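Long-range contacts in endoglucanase (Ganoderma lucidum, PDB 5D8Z), which probably hydrolyses internal beta-1,4-glucosidic bonds of cellulose and related glucans, as a family 5 glycoside hydrolase with a barrel fold: residues D68-N73 and C340-A345; G127-Q132 and D167-N172; S284-M289 and D333-S338. One frame throughout, in Å; residues are numbered along the deposited sequence.

Contact 1 (D68-N73 and C340-A345)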
loop_
_atom_site.group_PDB
_atom_site.type_symbol
_atom_site.label_atom_id
_atom_site.label_comp_id
_atom_site.label_asym_id
_atom_site.label_seq_id
_atom_site.Cartn_x
_atom_site.Cartn_y
_atom_site.Cartn_z
ATOM N N ASP A 68 8.159 -11.111 14.783
ATOM C CA ASP A 68 8.765 -11.648 16.005
ATOM C C ASP A 68 10.122 -11.061 16.380
ATOM O O ASP A 68 10.444 -10.944 17.573
ATOM C CB ASP A 68 8.857 -13.170 15.939
ATOM C CG ASP A 68 7.475 -13.832 15.927
ATOM O OD1 ASP A 68 6.464 -13.095 15.974
ATOM O OD2 ASP A 68 7.391 -15.085 15.859
ATOM N N ASP A 69 10.911 -10.681 15.390
ATOM C CA ASP A 69 12.250 -10.183 15.653
ATOM C C ASP A 69 12.342 -8.664 15.450
ATOM O O ASP A 69 13.159 -8.014 16.072
ATOM C CB ASP A 69 13.296 -10.913 14.765
ATOM C CG ASP A 69 13.141 -12.450 14.795
ATOM O OD1 ASP A 69 12.912 -13.006 15.905
ATOM O OD2 ASP A 69 13.237 -13.104 13.703
ATOM N N ASP A 70 11.543 -8.081 14.572
ATOM C CA ASP A 70 11.778 -6.679 14.181
ATOM C C ASP A 70 10.744 -5.678 14.694
ATOM O O ASP A 70 10.998 -4.471 14.704
ATOM C CB ASP A 70 11.860 -6.574 12.655
ATOM C CG ASP A 70 13.190 -7.029 12.097
ATOM O OD1 ASP A 70 14.191 -6.997 12.846
ATOM O OD2 ASP A 70 13.226 -7.404 10.902
ATOM N N GLY A 71 9.581 -6.176 15.103
ATOM C CA GLY A 71 8.544 -5.334 15.656
ATOM C C GLY A 71 7.575 -4.785 14.640
ATOM O O GLY A 71 6.793 -3.900 14.957
ATOM N N PHE A 72 7.630 -5.289 13.411
ATOM C CA PHE A 72 6.650 -4.916 12.404
ATOM C C PHE A 72 5.303 -5.457 12.800
ATOM O O PHE A 72 5.209 -6.409 13.571
ATOM C CB PHE A 72 7.059 -5.437 11.023
ATOM C CG PHE A 72 8.243 -4.710 10.433
ATOM C CD1 PHE A 72 8.157 -3.380 10.105
ATOM C CD2 PHE A 72 9.439 -5.371 10.181
ATOM C CE1 PHE A 72 9.230 -2.713 9.565
ATOM C CE2 PHE A 72 10.514 -4.702 9.607
ATOM C CZ PHE A 72 10.412 -3.369 9.313
ATOM N N ASN A 73 4.298 -4.930 12.127
ATOM C CA ASN A 73 2.969 -4.712 12.648
ATOM C C ASN A 73 1.864 -4.937 11.655
ATOM O O ASN A 73 0.753 -5.294 12.013
ATOM C CB ASN A 73 2.921 -3.230 12.899
ATOM C CG ASN A 73 2.088 -2.888 14.043
ATOM O OD1 ASN A 73 1.260 -3.680 14.450
ATOM N ND2 ASN A 73 2.297 -1.704 14.593
ATOM N N CYS A 340 17.527 1.145 9.914
ATOM C CA CYS A 340 16.509 2.193 9.996
ATOM C C CYS A 340 15.033 1.784 10.166
ATOM O O CYS A 340 14.373 2.258 11.076
ATOM C CB CYS A 340 16.665 3.128 8.795
ATOM S SG CYS A 340 18.087 4.252 8.950
ATOM N N LEU A 341 14.519 0.915 9.311
ATOM C CA LEU A 341 13.083 0.764 9.185
ATOM C C LEU A 341 12.458 -0.072 10.257
ATOM O O LEU A 341 11.275 0.072 10.506
ATOM C CB LEU A 341 12.711 0.154 7.848
ATOM C CG LEU A 341 13.078 0.884 6.573
ATOM C CD1 LEU A 341 12.672 0.030 5.386
ATOM C CD2 LEU A 341 12.365 2.220 6.480
ATOM N N ALA A 342 13.210 -0.969 10.876
ATOM C CA ALA A 342 12.614 -1.833 11.911
ATOM C C ALA A 342 12.311 -1.052 13.181
ATOM O O ALA A 342 13.194 -0.441 13.759
ATOM C CB ALA A 342 13.510 -3.012 12.224
ATOM N N PRO A 343 11.049 -1.058 13.612
ATOM C CA PRO A 343 10.729 -0.490 14.910
ATOM C C PRO A 343 11.713 -0.890 16.020
ATOM O O PRO A 343 12.072 -0.046 16.854
ATOM C CB PRO A 343 9.329 -1.051 15.212
ATOM C CG PRO A 343 8.948 -1.884 14.038
ATOM C CD PRO A 343 9.834 -1.491 12.911
ATOM N N ASN A 344 12.160 -2.149 16.017
ATOM C CA ASN A 344 13.109 -2.653 17.026
ATOM C C ASN A 344 14.555 -2.161 16.823
ATOM O O ASN A 344 15.485 -2.942 16.911
ATOM C CB ASN A 344 13.092 -4.195 17.022
ATOM C CG ASN A 344 12.748 -4.781 18.372
ATOM O OD1 ASN A 344 13.233 -4.320 19.413
ATOM N ND2 ASN A 344 11.890 -5.801 18.369
ATOM N N ALA A 345 14.758 -0.875 16.570
ATOM C CA ALA A 345 16.093 -0.355 16.330
ATOM C C ALA A 345 16.177 1.109 16.725
ATOM O O ALA A 345 17.205 1.547 17.228
ATOM C CB ALA A 345 16.452 -0.525 14.868
#
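Asn344 N donates to the carbonyl Asp70 O over 2.9 Å, approaching 30° above the plane of the carbonyl. Next to this bond, Pro343 fits into the bend at Gly71, with Pro343 CG 3.1 Å from Gly71 O. The same proline turns its CD over one face of the Phe72 ring, a CH-pi contact in which Pro343 CD lies 4.0 Å from the Phe72 ring centroid. Farther along the ring, Phe72 CZ reaches Ala342 CA at 3.7 Å. The Ala342 methyl lies beside the ring and also meets Asp70, Ala342 CB to Asp70 CB 3.9 Å. In the (beta/alpha)8 barrel this is the floor: residues 69-73 lead from helix 59-68 to the start of strand 74-79, and the C-terminal tail folds across them after helix 335-341. Gly71 makes the bend with a positive phi of 90°, at which any side chain would collide with the Asp70 carbonyl oxygen. A second shell fixes these parts. Phe66 meets the Phe72 ring with its plane steeply inclined, Tyr306 OH binds Leu341 O, and the disulfide from Cys340 to Cys290 ties the end of helix 335-341, just before the tail, to helix 283-298.

Contact 2 (G127-Q132 and D167-N172)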
loop_
_atom_site.group_PDB
_atom_site.type_symbol
_atom_site.label_atom_id
_atom_site.label_comp_id
_atom_site.label_asym_id
_atom_site.label_seq_id
_atom_site.Cartn_x
_atom_site.Cartn_y
_atom_site.Cartn_z
ATOM N N GLY A 127 -4.958 0.233 -19.810
ATOM C CA GLY A 127 -4.748 1.473 -20.526
ATOM C C GLY A 127 -5.747 2.559 -20.232
ATOM O O GLY A 127 -5.508 3.722 -20.541
ATOM N N GLU A 128 -6.850 2.203 -19.594
ATOM C CA GLU A 128 -8.011 3.076 -19.522
ATOM C C GLU A 128 -8.300 3.432 -18.061
ATOM O O GLU A 128 -8.070 2.611 -17.198
ATOM C CB GLU A 128 -9.167 2.295 -20.146
ATOM C CG GLU A 128 -10.155 3.129 -20.939
ATOM C CD GLU A 128 -9.623 3.638 -22.266
ATOM O OE1 GLU A 128 -9.593 2.874 -23.269
ATOM O OE2 GLU A 128 -9.271 4.831 -22.306
ATOM N N ILE A 129 -8.831 4.619 -17.776
ATOM C CA ILE A 129 -8.966 5.100 -16.372
ATOM C C ILE A 129 -10.356 4.985 -15.739
ATOM O O ILE A 129 -11.357 5.473 -16.269
ATOM C CB ILE A 129 -8.587 6.582 -16.234
ATOM C CG1 ILE A 129 -7.169 6.853 -16.731
ATOM C CG2 ILE A 129 -8.748 7.067 -14.789
ATOM C CD1 ILE A 129 -6.921 8.319 -17.006
ATOM N N ILE A 130 -10.404 4.407 -14.545
ATOM C CA ILE A 130 -11.674 4.133 -13.902
ATOM C C ILE A 130 -12.426 5.423 -13.758
ATOM O O ILE A 130 -11.879 6.370 -13.291
ATOM C CB ILE A 130 -11.476 3.602 -12.480
ATOM C CG1 ILE A 130 -10.794 2.228 -12.507
ATOM C CG2 ILE A 130 -12.811 3.538 -11.735
ATOM C CD1 ILE A 130 -9.968 1.974 -11.279
ATOM N N GLY A 131 -13.683 5.458 -14.141
ATOM C CA GLY A 131 -14.506 6.627 -13.907
ATOM C C GLY A 131 -14.341 7.693 -14.972
ATOM O O GLY A 131 -15.193 8.581 -15.047
ATOM N N GLN A 132 -13.294 7.564 -15.807
ATOM C CA GLN A 132 -12.854 8.592 -16.717
ATOM C C GLN A 132 -12.269 7.986 -17.990
ATOM O O GLN A 132 -11.079 8.170 -18.286
ATOM C CB GLN A 132 -11.764 9.430 -16.053
ATOM C CG GLN A 132 -12.263 10.322 -14.917
ATOM C CD GLN A 132 -11.137 10.970 -14.108
ATOM O OE1 GLN A 132 -10.212 11.597 -14.639
ATOM N NE2 GLN A 132 -11.228 10.812 -12.801
ATOM N N ASP A 167 -1.319 10.707 -13.411
ATOM C CA ASP A 167 -1.821 11.403 -14.599
ATOM C C ASP A 167 -3.336 11.229 -14.845
ATOM O O ASP A 167 -3.784 10.908 -15.964
ATOM C CB ASP A 167 -0.971 11.034 -15.820
ATOM C CG ASP A 167 0.542 11.247 -15.573
ATOM O OD1 ASP A 167 0.937 12.418 -15.384
ATOM O OD2 ASP A 167 1.325 10.254 -15.556
ATOM N N VAL A 168 -4.104 11.466 -13.785
ATOM C CA VAL A 168 -5.557 11.486 -13.840
ATOM C C VAL A 168 -6.032 12.883 -14.170
ATOM O O VAL A 168 -5.625 13.839 -13.519
ATOM C CB VAL A 168 -6.139 11.132 -12.461
ATOM C CG1 VAL A 168 -7.664 11.247 -12.426
ATOM C CG2 VAL A 168 -5.674 9.740 -12.068
ATOM N N PRO A 169 -6.907 13.030 -15.165
ATOM C CA PRO A 169 -7.258 14.422 -15.520
ATOM C C PRO A 169 -8.207 15.176 -14.560
ATOM O O PRO A 169 -8.061 16.370 -14.448
ATOM C CB PRO A 169 -7.853 14.300 -16.919
ATOM C CG PRO A 169 -8.236 12.873 -17.057
ATOM C CD PRO A 169 -7.339 12.061 -16.181
ATOM N N ASP A 170 -9.148 14.521 -13.877
ATOM C CA ASP A 170 -10.032 15.234 -12.951
ATOM C C ASP A 170 -10.113 14.545 -11.601
ATOM O O ASP A 170 -10.813 13.543 -11.432
ATOM C CB ASP A 170 -11.443 15.400 -13.513
ATOM C CG ASP A 170 -12.420 16.018 -12.495
ATOM O OD1 ASP A 170 -12.628 15.433 -11.413
ATOM O OD2 ASP A 170 -12.996 17.090 -12.767
ATOM N N ILE A 171 -9.453 15.139 -10.626
ATOM C CA ILE A 171 -9.373 14.557 -9.318
ATOM C C ILE A 171 -10.698 14.426 -8.559
ATOM O O ILE A 171 -10.865 13.525 -7.728
ATOM C CB ILE A 171 -8.398 15.360 -8.463
ATOM C CG1 ILE A 171 -8.051 14.578 -7.201
ATOM C CG2 ILE A 171 -8.987 16.721 -8.123
ATOM C CD1 ILE A 171 -7.273 13.319 -7.482
ATOM N N ASN A 172 -11.641 15.314 -8.805
ATOM C CA ASN A 172 -12.924 15.194 -8.117
ATOM C C ASN A 172 -13.755 14.036 -8.594
ATOM O O ASN A 172 -14.533 13.510 -7.824
ATOM C CB ASN A 172 -13.735 16.484 -8.231
ATOM C CG ASN A 172 -13.078 17.634 -7.485
ATOM O OD1 ASN A 172 -12.970 17.607 -6.231
ATOM N ND2 ASN A 172 -12.615 18.651 -8.243
#
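A type II beta turn from Ile129 to Gln132, closed by Gln132 N to Ile129 O at 2.9 Å and carrying Gly131 at a positive phi of 84°, delivers two side chains to the approach of helix 171-187. Both segments belong to the loops that follow strands 114-119 and 157-160 of the (beta/alpha)8 barrel, so the contact links neighbouring beta-to-alpha loops on the rim that surrounds the glycan pocket; the side chain of Asp167 lies about 7 Å from a bound glucose unit, nearest atoms. Gln132 does most of the work. Its CG is anti to the carbonyl carbon and the chain beyond is extended, chi2 170°, which carries the carboxamide tip first to the backbone at Asp170. There Asp170 N donates to Gln132 OE1 over 3.2 Å, reasonably straight but from above the plane of the carboxamide. The Val168 CG1 methyl, anti to its own backbone N, crosses the end of this group, 3.4 Å from Gln132 OE1, while Pro169 meets the glutamine tip to tip. At Gln132 an alanine would remove the carboxamide and would probably leave the link between the turn and the residues before the helix much looser, with the backbone N of Asp170 deprived of its acceptor. Asp170 is the N-cap of helix 171-187; its own OD1 accepts from Leu173 N, so one residue is held through its backbone by the turn while its side chain caps the helix. Val168 O is bound by Asn200 ND2, from the loop after the next barrel strand. Ile129 completes the contact from the strand side of the turn, its CD1 meeting Pro169 CD at 3.9 Å.

Contact 3 (S284-M289 and D333-S338)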
loop_
_atom_site.group_PDB
_atom_site.type_symbol
_atom_site.label_atom_id
_atom_site.label_comp_id
_atom_site.label_asym_id
_atom_site.label_seq_id
_atom_site.Cartn_x
_atom_site.Cartn_y
_atom_site.Cartn_z
ATOM N N SER A 284 24.111 6.593 2.440
ATOM C CA SER A 284 23.337 7.828 2.223
ATOM C C SER A 284 21.874 7.640 2.568
ATOM O O SER A 284 21.207 8.528 3.093
ATOM C CB SER A 284 23.445 8.265 0.760
ATOM O OG SER A 284 22.752 7.351 -0.076
ATOM N N CYS A 285 21.383 6.459 2.279
ATOM C CA CYS A 285 20.037 6.138 2.617
ATOM C C CYS A 285 19.820 5.792 4.095
ATOM O O CYS A 285 18.761 6.047 4.620
ATOM C CB CYS A 285 19.526 5.029 1.706
ATOM S SG CYS A 285 17.922 5.541 1.089
ATOM N N GLU A 286 20.797 5.219 4.775
ATOM C CA GLU A 286 20.594 4.910 6.188
ATOM C C GLU A 286 20.523 6.223 6.957
ATOM O O GLU A 286 19.734 6.375 7.887
ATOM C CB GLU A 286 21.692 4.003 6.748
ATOM C CG GLU A 286 21.743 2.608 6.119
ATOM C CD GLU A 286 22.893 1.735 6.642
ATOM O OE1 GLU A 286 23.347 1.956 7.791
ATOM O OE2 GLU A 286 23.328 0.808 5.915
ATOM N N THR A 287 21.314 7.205 6.557
ATOM C CA THR A 287 21.239 8.458 7.272
ATOM C C THR A 287 19.898 9.097 6.933
ATOM O O THR A 287 19.108 9.337 7.824
ATOM C CB THR A 287 22.493 9.385 7.138
ATOM O OG1 THR A 287 22.074 10.746 7.029
ATOM C CG2 THR A 287 23.421 9.046 5.954
ATOM N N PHE A 288 19.583 9.283 5.660
ATOM C CA PHE A 288 18.351 10.019 5.302
ATOM C C PHE A 288 17.030 9.339 5.667
ATOM O O PHE A 288 16.062 10.005 5.932
ATOM C CB PHE A 288 18.310 10.345 3.813
ATOM C CG PHE A 288 19.186 11.492 3.405
ATOM C CD1 PHE A 288 19.026 12.743 3.974
ATOM C CD2 PHE A 288 20.135 11.333 2.402
ATOM C CE1 PHE A 288 19.811 13.810 3.568
ATOM C CE2 PHE A 288 20.930 12.394 1.995
ATOM C CZ PHE A 288 20.767 13.637 2.577
ATOM N N MET A 289 16.977 8.019 5.657
ATOM C CA MET A 289 15.745 7.306 5.988
ATOM C C MET A 289 15.473 7.364 7.488
ATOM O O MET A 289 14.321 7.419 7.921
ATOM C CB MET A 289 15.855 5.843 5.545
ATOM C CG MET A 289 14.733 4.918 5.981
ATOM S SD MET A 289 13.174 5.449 5.287
ATOM C CE MET A 289 13.491 4.950 3.597
ATOM N N ASP A 333 18.405 -9.480 8.142
ATOM C CA ASP A 333 17.798 -8.425 7.349
ATOM C C ASP A 333 18.732 -7.729 6.391
ATOM O O ASP A 333 19.933 -7.806 6.500
ATOM C CB ASP A 333 17.193 -7.379 8.279
ATOM C CG ASP A 333 16.009 -7.907 9.021
ATOM O OD1 ASP A 333 15.965 -7.761 10.256
ATOM O OD2 ASP A 333 15.135 -8.520 8.371
ATOM N N THR A 334 18.161 -6.988 5.467
ATOM C CA THR A 334 18.973 -6.122 4.665
ATOM C C THR A 334 19.450 -5.028 5.576
ATOM O O THR A 334 18.960 -4.884 6.697
ATOM C CB THR A 334 18.208 -5.511 3.481
ATOM O OG1 THR A 334 17.158 -4.669 3.973
ATOM C CG2 THR A 334 17.652 -6.622 2.577
ATOM N N ALA A 335 20.429 -4.278 5.085
ATOM C CA ALA A 335 21.049 -3.196 5.826
ATOM C C ALA A 335 20.022 -2.165 6.310
ATOM O O ALA A 335 20.057 -1.738 7.471
ATOM C CB ALA A 335 22.062 -2.512 4.936
ATOM N N LEU A 336 19.121 -1.775 5.405
ATOM C CA LEU A 336 18.252 -0.621 5.608
ATOM C C LEU A 336 17.132 -0.915 6.575
ATOM O O LEU A 336 16.672 -0.032 7.316
ATOM C CB LEU A 336 17.637 -0.197 4.291
ATOM C CG LEU A 336 16.724 1.019 4.342
ATOM C CD1 LEU A 336 17.450 2.185 4.964
ATOM C CD2 LEU A 336 16.265 1.377 2.951
ATOM N N VAL A 337 16.696 -2.162 6.558
ATOM C CA VAL A 337 15.720 -2.614 7.509
ATOM C C VAL A 337 16.291 -2.653 8.928
ATOM O O VAL A 337 15.594 -2.291 9.890
ATOM C CB VAL A 337 15.177 -3.998 7.131
ATOM C CG1 VAL A 337 14.228 -4.514 8.207
ATOM C CG2 VAL A 337 14.452 -3.919 5.814
ATOM N N SER A 338 17.534 -3.110 9.072
ATOM C CA SER A 338 18.106 -3.257 10.414
ATOM C C SER A 338 18.715 -1.954 10.930
ATOM O O SER A 338 18.690 -1.698 12.116
ATOM C CB SER A 338 19.131 -4.382 10.461
ATOM O OG SER A 338 20.244 -4.065 9.661
#
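Ser284 OG is gripped by two hydrogen bonds, one from Cys249 N and one with Glu248 OE1, and next to it Cys285 forms a disulfide with Cys249, so the start of helix 283-298 is tied to residues 248-249. The partner across the contact is helix 335-341, and the two are the helices that follow the seventh and eighth strands of the (beta/alpha)8 barrel, packed side by side on its outer layer. Their meeting is mainly apolar and turns on Leu336. With CG anti to the backbone N, chi1 -179°, Leu336 sends one branch across to the other helix, and its CD1 lies against Met289 at 4.0 Å from Met289 CG. The two side chains cross at about a right angle, and the methionine bends at chi2 and chi3 instead of running on past the leucine. The same methyl also rests on the helix backbone, with Leu336 CD1 4.1 Å from Cys285 O, one turn before Met289. At the more open edge, Glu286 is extended through CG and CD, bringing Glu286 OE2 to 3.7 Å from Ala335 CB. Its carboxylate thus hangs beside the N-terminal turn of helix 335-341, where the helix dipole would probably be favourable to a negative charge. That turn is itself held at its start: Thr334 is the N-cap, and Asn281 OD1 accepts from Leu336 N. Within the turn, Ser338 OG reaches back to donate to Ala335 O over 3.2 Å, from 45° above the carbonyl plane.

How the contacts relate
Contacts 1 and 3 lie on the same side of the chain and share helix 335-341, whereas contact 2 sits across the barrel, its centre about 36 to 37 Å from theirs. Contact 3 is buried helix packing without polar bonds between its segments; contact 1, partly buried, mixes a backbone bond with ring packing; contact 2 is a surface contact carried mainly by one carboxamide, with a small apolar touch beside it. The first and third also touch: Leu341 CD2 meets Met289 SD, and the carboxylates of Asp70 and Asp333 are like charges lying close together. Contact 2 belongs to the glycan-binding end, while contact 1 lies where the C-terminal tail crosses the opposite end of the barrel.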